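Local coordinates for protein acetyltransferase, GNAT family (PDB 2PC1) that probably transfers an acyl group, most likely the acetyl of acetyl-CoA as in other GNAT enzymes, to an acceptor not yet identified, at residues A[34-39]-A[80-85]; A[47-52]-A[148-153]; A[91-96]-A[111-116]. All coordinates share one frame; numbering follows the deposited sequence. Where two conformers were deposited one is given.

How the contacts relate
All three contacts reach one mixed sheet of a single chain. Contact 1 packs helix 30-46 against strand 81-91, contact 2 ties the loop after that helix to the end of strand 144-149, and contact 3 joins the loop after strand 81-91 to strand 111-119. Contacts 2 and 3, about 18 Å apart between centres, share a sulfate, probably from the crystallisation liquor, near the probable GNAT cleft between strands 111-119 and 144-149. Asp-148 OD2 and Tyr-96 OH, 2.6 Å apart, connect them again. Contact 1 lies about 19 Å from contact 2 between centres, touching it through Ile-37 O and Trp-52, and about 22 Å from contact 3, touching it through Tyr-85 and Arg-116.

Contact 1 of 3, residues A[34-39]-A[80-85]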
loop_
_atom_site.group_PDB
_atom_site.type_symbol
_atom_site.label_atom_id
_atom_site.label_comp_id
_atom_site.label_asym_id
_atom_site.label_seq_id
_atom_site.Cartn_x
_atom_site.Cartn_y
_atom_site.Cartn_z
HETATM N N MSE A 34 -1.009 14.660 0.701
HETATM C CA MSE A 34 0.207 14.919 1.466
HETATM C C MSE A 34 -0.091 15.089 2.938
HETATM O O MSE A 34 0.717 14.700 3.789
HETATM C CB MSE A 34 0.954 16.123 0.914
HETATM C CG MSE A 34 1.679 15.890 -0.416
HETATM SE SE MSE A 34 2.520 14.164 -0.624
HETATM C CE MSE A 34 3.573 14.091 0.372
ATOM N N LEU A 35 -1.238 15.675 3.262
ATOM C CA LEU A 35 -1.638 15.772 4.676
ATOM C C LEU A 35 -1.746 14.393 5.269
ATOM O O LEU A 35 -1.266 14.143 6.390
ATOM C CB LEU A 35 -2.977 16.509 4.823
ATOM C CG LEU A 35 -2.915 18.001 4.550
ATOM C CD1 LEU A 35 -4.307 18.606 4.283
ATOM C CD2 LEU A 35 -2.224 18.746 5.696
ATOM N N LEU A 36 -2.355 13.456 4.542
ATOM C CA LEU A 36 -2.535 12.106 5.000
ATOM C C LEU A 36 -1.200 11.423 5.131
ATOM O O LEU A 36 -0.931 10.781 6.133
ATOM C CB LEU A 36 -3.448 11.326 4.023
ATOM C CG LEU A 36 -3.595 9.817 4.215
ATOM C CD1 LEU A 36 -4.003 9.438 5.641
ATOM C CD2 LEU A 36 -4.611 9.263 3.213
ATOM N N ILE A 37 -0.337 11.576 4.136
ATOM C CA ILE A 37 1.007 10.980 4.175
ATOM C C ILE A 37 1.777 11.464 5.401
ATOM O O ILE A 37 2.446 10.677 6.071
ATOM C CB ILE A 37 1.817 11.325 2.894
ATOM C CG1 ILE A 37 1.268 10.567 1.668
ATOM C CG2 ILE A 37 3.294 11.003 3.043
ATOM C CD1 ILE A 37 1.518 9.046 1.675
ATOM N N GLU A 38 1.717 12.759 5.679
ATOM C CA GLU A 38 2.462 13.295 6.821
ATOM C C GLU A 38 1.889 12.776 8.117
ATOM O O GLU A 38 2.641 12.518 9.059
ATOM C CB GLU A 38 2.529 14.826 6.790
ATOM C CG GLU A 38 3.322 15.367 5.629
ATOM C CD GLU A 38 4.777 14.921 5.610
ATOM O OE1 GLU A 38 5.334 14.581 6.677
ATOM O OE2 GLU A 38 5.336 14.926 4.491
ATOM N N GLU A 39 0.568 12.632 8.202
ATOM C CA GLU A 39 -0.046 12.053 9.401
ATOM C C GLU A 39 0.464 10.635 9.598
ATOM O O GLU A 39 0.882 10.235 10.705
ATOM C CB GLU A 39 -1.584 12.130 9.339
ATOM C CG GLU A 39 -2.158 13.563 9.495
ATOM C CD GLU A 39 -3.650 13.660 9.121
ATOM O OE1 GLU A 39 -4.317 12.604 9.032
ATOM O OE2 GLU A 39 -4.142 14.792 8.891
ATOM N N GLY A 80 -17.248 11.612 2.334
ATOM C CA GLY A 80 -16.841 12.786 1.560
ATOM C C GLY A 80 -15.415 13.280 1.786
ATOM O O GLY A 80 -15.030 14.310 1.244
HETATM N N MSE A 81 -14.634 12.535 2.567
HETATM C CA MSE A 81 -13.281 12.937 2.951
HETATM C C MSE A 81 -12.255 11.955 2.396
HETATM O O MSE A 81 -12.482 10.759 2.403
HETATM C CB MSE A 81 -13.173 12.979 4.476
HETATM C CG MSE A 81 -14.404 13.569 5.163
HETATM SE SE MSE A 81 -14.032 15.132 6.247
HETATM C CE MSE A 81 -13.100 16.088 4.952
ATOM N N LEU A 82 -11.117 12.474 1.943
ATOM C CA LEU A 82 -10.029 11.630 1.456
ATOM C C LEU A 82 -9.381 10.972 2.655
ATOM O O LEU A 82 -8.718 11.643 3.451
ATOM C CB LEU A 82 -9.019 12.459 0.630
ATOM C CG LEU A 82 -8.174 11.634 -0.352
ATOM C CD1 LEU A 82 -7.676 12.501 -1.533
ATOM C CD2 LEU A 82 -7.024 10.964 0.377
ATOM N N ALA A 83 -9.582 9.659 2.793
ATOM C CA ALA A 83 -9.223 8.916 3.979
ATOM C C ALA A 83 -8.035 7.966 3.827
ATOM O O ALA A 83 -7.385 7.590 4.802
ATOM C CB ALA A 83 -10.421 8.132 4.439
ATOM N N THR A 84 -7.793 7.474 2.616
ATOM C CA THR A 84 -6.764 6.487 2.382
ATOM C C THR A 84 -6.114 6.777 1.034
ATOM O O THR A 84 -6.714 7.352 0.147
ATOM C CB THR A 84 -7.315 5.057 2.347
ATOM O OG1 THR A 84 -8.271 4.927 1.280
ATOM C CG2 THR A 84 -8.005 4.672 3.659
ATOM N N TYR A 85 -4.899 6.286 0.900
ATOM C CA TYR A 85 -4.099 6.394 -0.316
ATOM C C TYR A 85 -3.303 5.136 -0.514
ATOM O O TYR A 85 -2.817 4.552 0.470
ATOM C CB TYR A 85 -3.130 7.577 -0.197
ATOM C CG TYR A 85 -2.239 7.707 -1.408
ATOM C CD1 TYR A 85 -2.680 8.394 -2.497
ATOM C CD2 TYR A 85 -0.973 7.133 -1.454
ATOM C CE1 TYR A 85 -1.889 8.520 -3.623
ATOM C CE2 TYR A 85 -0.179 7.247 -2.572
ATOM C CZ TYR A 85 -0.650 7.917 -3.648
ATOM O OH TYR A 85 0.121 8.062 -4.800
#
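The carbonyl oxygen of Ala-83 is met by both methyls of Leu-36, with CD2 3.6 Å from that O and CD1 slightly farther off. No hydrogen bond crosses between 34-39 and 80-85, so this is an apolar side chain laid against a peptide backbone. With chi1 at 171°, CG of Leu-36 stands opposite its own backbone N, and the branch is carried from the helix onto the strand. There CD2 does most of the touching: it comes within 3.6 Å of Thr-84 CA, and it also touches Leu-82 CD2 and Tyr-85 CB, each at 4.1 Å. A classic beta bulge, with Ala-83 and Thr-84 both facing Gly-76, is consistent with this: both CB atoms point away from the helix, whereas that of Tyr-85 points toward it. The ring of Tyr-85 lies near Ile-37, but that approach rests on one of two deposited conformers and is doubtful. The Tyr-85 hydroxyl is hydrogen-bonded to Asp-67 of helix 61-70. The short axes of 34-39 and 81-85 cross at -62° and approach to 8.8 Å. Helix 30-46 thus covers one face of the sheet beside helix 61-70, which Tyr-85 touches through Ile-64, while strand 81-91 runs between strands 73-78 and 111-119.

Contact 2 of 3, residues A[47-52]-A[148-153]; sequences TGSDQW and DTHEKN. With SO4 (sulfate ion), chain B.
Three direct hydrogen bonds join 47-52 to 148-153. His-150 NE2 donates to Asp-50 OD1 over 2.9 Å, meeting the carboxylate on its syn side but well out of its plane; the carboxylate and ring planes stand 88° apart. Asn-153 ND2 gives a straighter bond to Gln-51 OE1, 3.0 Å long, and the two amides are again nearly perpendicular. Lys-152 NZ, at the end of an extended chain, reaches Gly-48 O from above the carbonyl plane.

Bonds inside each segment shape these groups. Lys-152 N donates to His-150 ND1 in the ring plane, so the imidazole is held at both nitrogens and its rotation is fixed. Ser-49 OG accepts from Gln-51 N at 3.0 Å, forming an ST turn, while His-150 to Asn-153 make a type I beta turn. Asn-153 is the N-cap of helix 154-162, its OD1 bonded to Met-156 N, so this is the strand-to-helix connection after strand 144-149 in the GNAT fold, clasped by the loop that follows helix 30-46.

Ser-49 OG sits over the centre of the His-150 ring, 3.2 Å above its plane. Gln-51 slides past His-150, OE1 3.6 Å from His-150 CB and the amide 28° from the ring plane. Lys-152 CD lies 3.7 Å from Ser-49 CA.

Two waters accept from Lys-152 NZ and bridge the segments; one also accepts from Asp-50 N, and the other gives a weak bond to Thr-47 O. The sulfate instead ties 47-52 to Tyr-58 and Arg-116. Extended beyond CG, which is opposite the backbone N (chi1 -175°), Gln-51 puts NE2 2.9 Å from sulfate O4. Trp-52 NE1 presents the indole edge to the same ion, its bond divided between O4 at 3.1 Å and O1.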
loop_
_atom_site.group_PDB
_atom_site.type_symbol
_atom_site.label_atom_id
_atom_site.label_comp_id
_atom_site.label_asym_id
_atom_site.label_seq_id
_atom_site.Cartn_x
_atom_site.Cartn_y
_atom_site.Cartn_z
ATOM N N THR A 47 6.475 4.370 16.427
ATOM C CA THR A 47 6.816 2.949 16.587
ATOM C C THR A 47 8.313 2.672 16.634
ATOM O O THR A 47 8.736 1.540 16.894
ATOM C CB THR A 47 6.213 2.099 15.459
ATOM O OG1 THR A 47 6.884 2.377 14.220
ATOM C CG2 THR A 47 4.740 2.353 15.304
ATOM N N GLY A 48 9.128 3.686 16.373
ATOM C CA GLY A 48 10.586 3.512 16.333
ATOM C C GLY A 48 11.124 3.023 14.999
ATOM O O GLY A 48 12.335 2.872 14.816
ATOM N N SER A 49 10.226 2.801 14.053
ATOM C CA SER A 49 10.602 2.403 12.703
ATOM C C SER A 49 11.229 3.546 11.933
ATOM O O SER A 49 10.854 4.701 12.107
ATOM C CB SER A 49 9.350 1.945 11.980
ATOM O OG SER A 49 9.629 1.578 10.642
ATOM N N ASP A 50 12.128 3.210 11.012
ATOM C CA ASP A 50 12.676 4.202 10.113
ATOM C C ASP A 50 11.912 4.279 8.793
ATOM O O ASP A 50 12.273 5.069 7.927
ATOM C CB ASP A 50 14.183 3.999 9.890
ATOM C CG ASP A 50 14.525 2.700 9.189
ATOM O OD1 ASP A 50 13.632 1.917 8.820
ATOM O OD2 ASP A 50 15.748 2.469 9.011
ATOM N N GLN A 51 10.829 3.509 8.644
ATOM C CA GLN A 51 10.013 3.572 7.452
ATOM C C GLN A 51 9.484 4.988 7.241
ATOM O O GLN A 51 8.857 5.550 8.129
ATOM C CB GLN A 51 8.845 2.590 7.537
ATOM C CG GLN A 51 8.044 2.543 6.255
ATOM C CD GLN A 51 6.998 1.454 6.240
ATOM O OE1 GLN A 51 6.529 1.013 7.292
ATOM N NE2 GLN A 51 6.608 1.023 5.037
ATOM N N TRP A 52 9.795 5.562 6.091
ATOM C CA TRP A 52 9.377 6.918 5.677
ATOM C C TRP A 52 10.057 8.035 6.472
ATOM O O TRP A 52 9.627 9.183 6.399
ATOM C CB TRP A 52 7.861 7.107 5.725
ATOM C CG TRP A 52 7.046 6.227 4.841
ATOM C CD1 TRP A 52 7.459 5.166 4.098
ATOM C CD2 TRP A 52 5.634 6.335 4.657
ATOM N NE1 TRP A 52 6.377 4.622 3.438
ATOM C CE2 TRP A 52 5.251 5.328 3.759
ATOM C CE3 TRP A 52 4.665 7.201 5.153
ATOM C CZ2 TRP A 52 3.914 5.134 3.375
ATOM C CZ3 TRP A 52 3.342 7.029 4.736
ATOM C CH2 TRP A 52 2.986 5.999 3.871
ATOM N N ASP A 148 4.968 -5.399 0.368
ATOM C CA ASP A 148 6.043 -5.638 1.337
ATOM C C ASP A 148 5.883 -4.596 2.409
ATOM O O ASP A 148 5.321 -3.529 2.175
ATOM C CB ASP A 148 7.410 -5.586 0.715
ATOM C CG ASP A 148 7.737 -4.228 0.122
ATOM O OD1 ASP A 148 8.173 -3.335 0.864
ATOM O OD2 ASP A 148 7.534 -4.048 -1.097
ATOM N N THR A 149 6.359 -4.884 3.598
ATOM C CA THR A 149 6.334 -3.906 4.666
ATOM C C THR A 149 7.527 -4.049 5.573
ATOM O O THR A 149 8.269 -5.022 5.543
ATOM C CB THR A 149 5.005 -3.964 5.451
ATOM O OG1 THR A 149 4.839 -2.763 6.210
ATOM C CG2 THR A 149 4.937 -5.127 6.351
ATOM N N HIS A 150 7.708 -3.032 6.396
ATOM C CA HIS A 150 8.788 -2.997 7.352
ATOM C C HIS A 150 8.536 -4.011 8.454
ATOM O O HIS A 150 7.390 -4.266 8.861
ATOM C CB HIS A 150 8.857 -1.583 7.964
ATOM C CG HIS A 150 10.129 -1.264 8.694
ATOM N ND1 HIS A 150 10.415 -1.705 9.979
ATOM C CD2 HIS A 150 11.153 -0.445 8.346
ATOM C CE1 HIS A 150 11.587 -1.209 10.363
ATOM N NE2 HIS A 150 12.055 -0.450 9.383
ATOM N N GLU A 151 9.631 -4.541 8.993
ATOM C CA GLU A 151 9.550 -5.478 10.067
ATOM C C GLU A 151 8.820 -4.950 11.282
ATOM O O GLU A 151 8.213 -5.721 12.023
ATOM C CB GLU A 151 10.966 -5.911 10.478
ATOM C CG GLU A 151 11.628 -6.813 9.464
ATOM C CD GLU A 151 13.050 -7.141 9.848
ATOM O OE1 GLU A 151 13.844 -6.210 10.109
ATOM O OE2 GLU A 151 13.360 -8.330 9.897
ATOM N N LYS A 152 8.920 -3.640 11.527
ATOM C CA LYS A 152 8.272 -3.048 12.686
ATOM C C LYS A 152 6.812 -2.647 12.440
ATOM O O LYS A 152 6.104 -2.253 13.363
ATOM C CB LYS A 152 9.056 -1.828 13.167
ATOM C CG LYS A 152 10.411 -2.186 13.710
ATOM C CD LYS A 152 11.145 -0.966 14.217
ATOM C CE LYS A 152 12.571 -1.319 14.624
ATOM N NZ LYS A 152 13.369 -0.115 15.029
ATOM N N ASN A 153 6.349 -2.774 11.197
ATOM C CA ASN A 153 4.988 -2.360 10.808
ATOM C C ASN A 153 3.990 -3.488 11.042
ATOM O O ASN A 153 3.459 -4.112 10.120
ATOM C CB ASN A 153 4.920 -1.792 9.402
ATOM C CG ASN A 153 3.730 -0.874 9.207
ATOM O OD1 ASN A 153 2.698 -1.042 9.860
ATOM N ND2 ASN A 153 3.886 0.143 8.361
HETATM S S SO4 B . 6.471 1.780 0.969
HETATM O O1 SO4 B . 5.554 2.893 0.933
HETATM O O2 SO4 B . 5.703 0.542 0.885
HETATM O O3 SO4 B . 7.432 1.836 -0.115
HETATM O O4 SO4 B . 7.158 1.819 2.257
HETATM O O HOH W 1 11.892 0.587 17.369
HETATM O O HOH W 2 13.821 0.773 12.210
#

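Contact 3 of 3, residues A[91-96]-A[111-116]. With SO4 (sulfate ion), chain B.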
loop_
_atom_site.group_PDB
_atom_site.type_symbol
_atom_site.label_atom_id
_atom_site.label_comp_id
_atom_site.label_asym_id
_atom_site.label_seq_id
_atom_site.Cartn_x
_atom_site.Cartn_y
_atom_site.Cartn_z
ATOM N N GLY A 91 3.024 -4.707 -12.934
ATOM C CA GLY A 91 4.294 -4.975 -13.585
ATOM C C GLY A 91 5.188 -5.767 -12.663
ATOM O O GLY A 91 4.723 -6.624 -11.948
ATOM N N HIS A 92 6.465 -5.430 -12.645
ATOM C CA HIS A 92 7.479 -6.212 -11.982
ATOM C C HIS A 92 8.295 -5.339 -11.029
ATOM O O HIS A 92 8.646 -4.208 -11.373
ATOM C CB HIS A 92 8.402 -6.802 -13.027
ATOM C CG HIS A 92 9.348 -7.817 -12.490
ATOM N ND1 HIS A 92 8.954 -9.097 -12.176
ATOM C CD2 HIS A 92 10.670 -7.748 -12.210
ATOM C CE1 HIS A 92 9.999 -9.774 -11.741
ATOM N NE2 HIS A 92 11.051 -8.971 -11.741
ATOM N N GLU A 93 8.607 -5.886 -9.856
ATOM C CA GLU A 93 9.525 -5.244 -8.908
ATOM C C GLU A 93 10.828 -5.993 -8.905
ATOM O O GLU A 93 10.899 -7.132 -8.494
ATOM C CB GLU A 93 8.965 -5.248 -7.491
ATOM C CG GLU A 93 7.890 -4.238 -7.226
ATOM C CD GLU A 93 8.361 -2.794 -7.374
ATOM O OE1 GLU A 93 9.586 -2.506 -7.283
ATOM O OE2 GLU A 93 7.479 -1.943 -7.577
ATOM N N GLU A 94 11.887 -5.361 -9.400
ATOM C CA GLU A 94 13.152 -6.069 -9.511
ATOM C C GLU A 94 13.637 -6.627 -8.169
ATOM O O GLU A 94 14.155 -7.732 -8.099
ATOM C CB GLU A 94 14.247 -5.168 -10.104
ATOM C CG GLU A 94 13.901 -4.541 -11.465
ATOM C CD GLU A 94 13.649 -5.554 -12.569
ATOM O OE1 GLU A 94 14.404 -6.544 -12.670
ATOM O OE2 GLU A 94 12.696 -5.342 -13.355
ATOM N N VAL A 95 13.454 -5.855 -7.106
ATOM C CA VAL A 95 13.968 -6.267 -5.800
ATOM C C VAL A 95 13.247 -7.527 -5.295
ATOM O O VAL A 95 13.782 -8.283 -4.501
ATOM C CB VAL A 95 13.903 -5.091 -4.789
ATOM C CG1 VAL A 95 14.202 -5.540 -3.356
ATOM C CG2 VAL A 95 14.899 -4.021 -5.221
ATOM N N TYR A 96 12.021 -7.757 -5.752
ATOM C CA TYR A 96 11.284 -8.957 -5.374
ATOM C C TYR A 96 11.932 -10.236 -5.902
ATOM O O TYR A 96 11.745 -11.316 -5.340
ATOM C CB TYR A 96 9.819 -8.872 -5.832
ATOM C CG TYR A 96 8.938 -7.990 -5.001
ATOM C CD1 TYR A 96 9.415 -7.226 -3.930
ATOM C CD2 TYR A 96 7.586 -7.886 -5.296
ATOM C CE1 TYR A 96 8.563 -6.422 -3.161
ATOM C CE2 TYR A 96 6.762 -7.075 -4.557
ATOM C CZ TYR A 96 7.230 -6.361 -3.490
ATOM O OH TYR A 96 6.320 -5.581 -2.795
ATOM N N TYR A 111 2.700 -8.769 -11.859
ATOM C CA TYR A 111 1.745 -8.827 -10.739
ATOM C C TYR A 111 1.343 -7.415 -10.357
ATOM O O TYR A 111 1.861 -6.472 -10.896
ATOM C CB TYR A 111 2.345 -9.632 -9.555
ATOM C CG TYR A 111 3.796 -9.330 -9.313
ATOM C CD1 TYR A 111 4.187 -8.185 -8.643
ATOM C CD2 TYR A 111 4.790 -10.185 -9.767
ATOM C CE1 TYR A 111 5.532 -7.880 -8.477
ATOM C CE2 TYR A 111 6.109 -9.885 -9.616
ATOM C CZ TYR A 111 6.474 -8.745 -8.931
ATOM O OH TYR A 111 7.810 -8.444 -8.775
ATOM N N LEU A 112 0.408 -7.303 -9.439
ATOM C CA LEU A 112 0.016 -6.003 -8.872
ATOM C C LEU A 112 0.691 -5.824 -7.550
ATOM O O LEU A 112 0.643 -6.715 -6.713
ATOM C CB LEU A 112 -1.503 -5.942 -8.701
ATOM C CG LEU A 112 -2.273 -5.854 -9.998
ATOM C CD1 LEU A 112 -3.747 -6.106 -9.745
ATOM C CD2 LEU A 112 -2.099 -4.489 -10.647
ATOM N N THR A 113 1.314 -4.686 -7.356
ATOM C CA THR A 113 1.951 -4.380 -6.097
ATOM C C THR A 113 1.334 -3.115 -5.514
ATOM O O THR A 113 1.045 -2.173 -6.245
ATOM C CB THR A 113 3.492 -4.193 -6.264
ATOM O OG1 THR A 113 4.034 -5.301 -7.009
ATOM C CG2 THR A 113 4.173 -4.111 -4.904
ATOM N N PHE A 114 1.133 -3.104 -4.209
ATOM C CA PHE A 114 0.681 -1.917 -3.513
ATOM C C PHE A 114 1.844 -1.320 -2.768
ATOM O O PHE A 114 2.527 -2.033 -2.056
ATOM C CB PHE A 114 -0.424 -2.232 -2.482
ATOM C CG PHE A 114 -1.699 -2.827 -3.044
ATOM C CD1 PHE A 114 -2.012 -2.857 -4.390
ATOM C CD2 PHE A 114 -2.606 -3.411 -2.155
ATOM C CE1 PHE A 114 -3.197 -3.429 -4.827
ATOM C CE2 PHE A 114 -3.796 -3.974 -2.597
ATOM C CZ PHE A 114 -4.092 -3.986 -3.912
ATOM N N HIS A 115 2.038 -0.010 -2.906
ATOM C CA HIS A 115 3.070 0.731 -2.198
ATOM C C HIS A 115 2.442 1.966 -1.574
ATOM O O HIS A 115 1.334 2.373 -1.947
ATOM C CB HIS A 115 4.146 1.245 -3.167
ATOM C CG HIS A 115 4.821 0.193 -3.996
ATOM N ND1 HIS A 115 5.881 -0.544 -3.536
ATOM C CD2 HIS A 115 4.638 -0.168 -5.289
ATOM C CE1 HIS A 115 6.308 -1.341 -4.501
ATOM N NE2 HIS A 115 5.564 -1.139 -5.574
ATOM N N ARG A 116 3.166 2.588 -0.656
ATOM C CA ARG A 116 2.820 3.920 -0.164
ATOM C C ARG A 116 1.415 3.958 0.413
ATOM O O ARG A 116 0.652 4.903 0.204
ATOM C CB ARG A 116 3.050 4.984 -1.240
ATOM C CG ARG A 116 4.523 5.143 -1.516
ATOM C CD ARG A 116 4.834 6.095 -2.655
ATOM N NE ARG A 116 4.498 5.584 -3.990
ATOM C CZ ARG A 116 5.214 4.678 -4.640
ATOM N NH1 ARG A 116 6.248 4.094 -4.064
ATOM N NH2 ARG A 116 4.867 4.335 -5.874
HETATM S S SO4 B . 6.471 1.780 0.969
HETATM O O1 SO4 B . 5.554 2.893 0.933
HETATM O O2 SO4 B . 5.703 0.542 0.885
HETATM O O3 SO4 B . 7.432 1.836 -0.115
HETATM O O4 SO4 B . 7.158 1.819 2.257
#
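Tyr-111 is packed tightly against the loop 91-96, whereas farther along the strand the contact opens toward a bound sulfate. At the tight end, Gly-91 and Tyr-111 form an antiparallel hydrogen-bonded pair, with Gly-91 N to Tyr-111 O and Tyr-111 N to Gly-91 O both 2.9 Å. Tyr-111 CG lies between its own backbone N and carbonyl carbon (chi1 41°), which brings the ring back under the loop: Gly-91 O stands 3.6 Å above the ring plane, over its centre. Tyr-111 OH then accepts from Glu-93 N at 2.9 Å in a nearly straight bond, 164° at the hydrogen. That oxygen also lies over one face of the His-92 imidazole. Tyr-96 completes the aromatic cluster, its CD2 3.8 Å from Tyr-111 CE1, with the two rings near parallel but slid apart. Arg-146 makes a cation-pi contact with Tyr-111. In the middle, Tyr-96 OH, hydrogen-bonded to Asp-148, lies 3.3 Å from Thr-113 CG2, though Thr-113 has two deposited conformers and this closeness is doubtful.

The other end is held less firmly. His-115 NE2 donates a weak bond to Glu-93 OE2, bent to 127°, and since Glu-93 has two deposited conformers the link is doubtful. Beyond it the chain turns a corner at Arg-116, whose backbone N donates to sulfate O1 at 2.9 Å. By analogy with other GNAT enzymes, this corner probably lies near the acetyl or acceptor end of the cleft. Strand 111-119 lies between antiparallel strand 81-91 and parallel strand 144-149, while Phe-114 turns away from the loop onto helix 127-139.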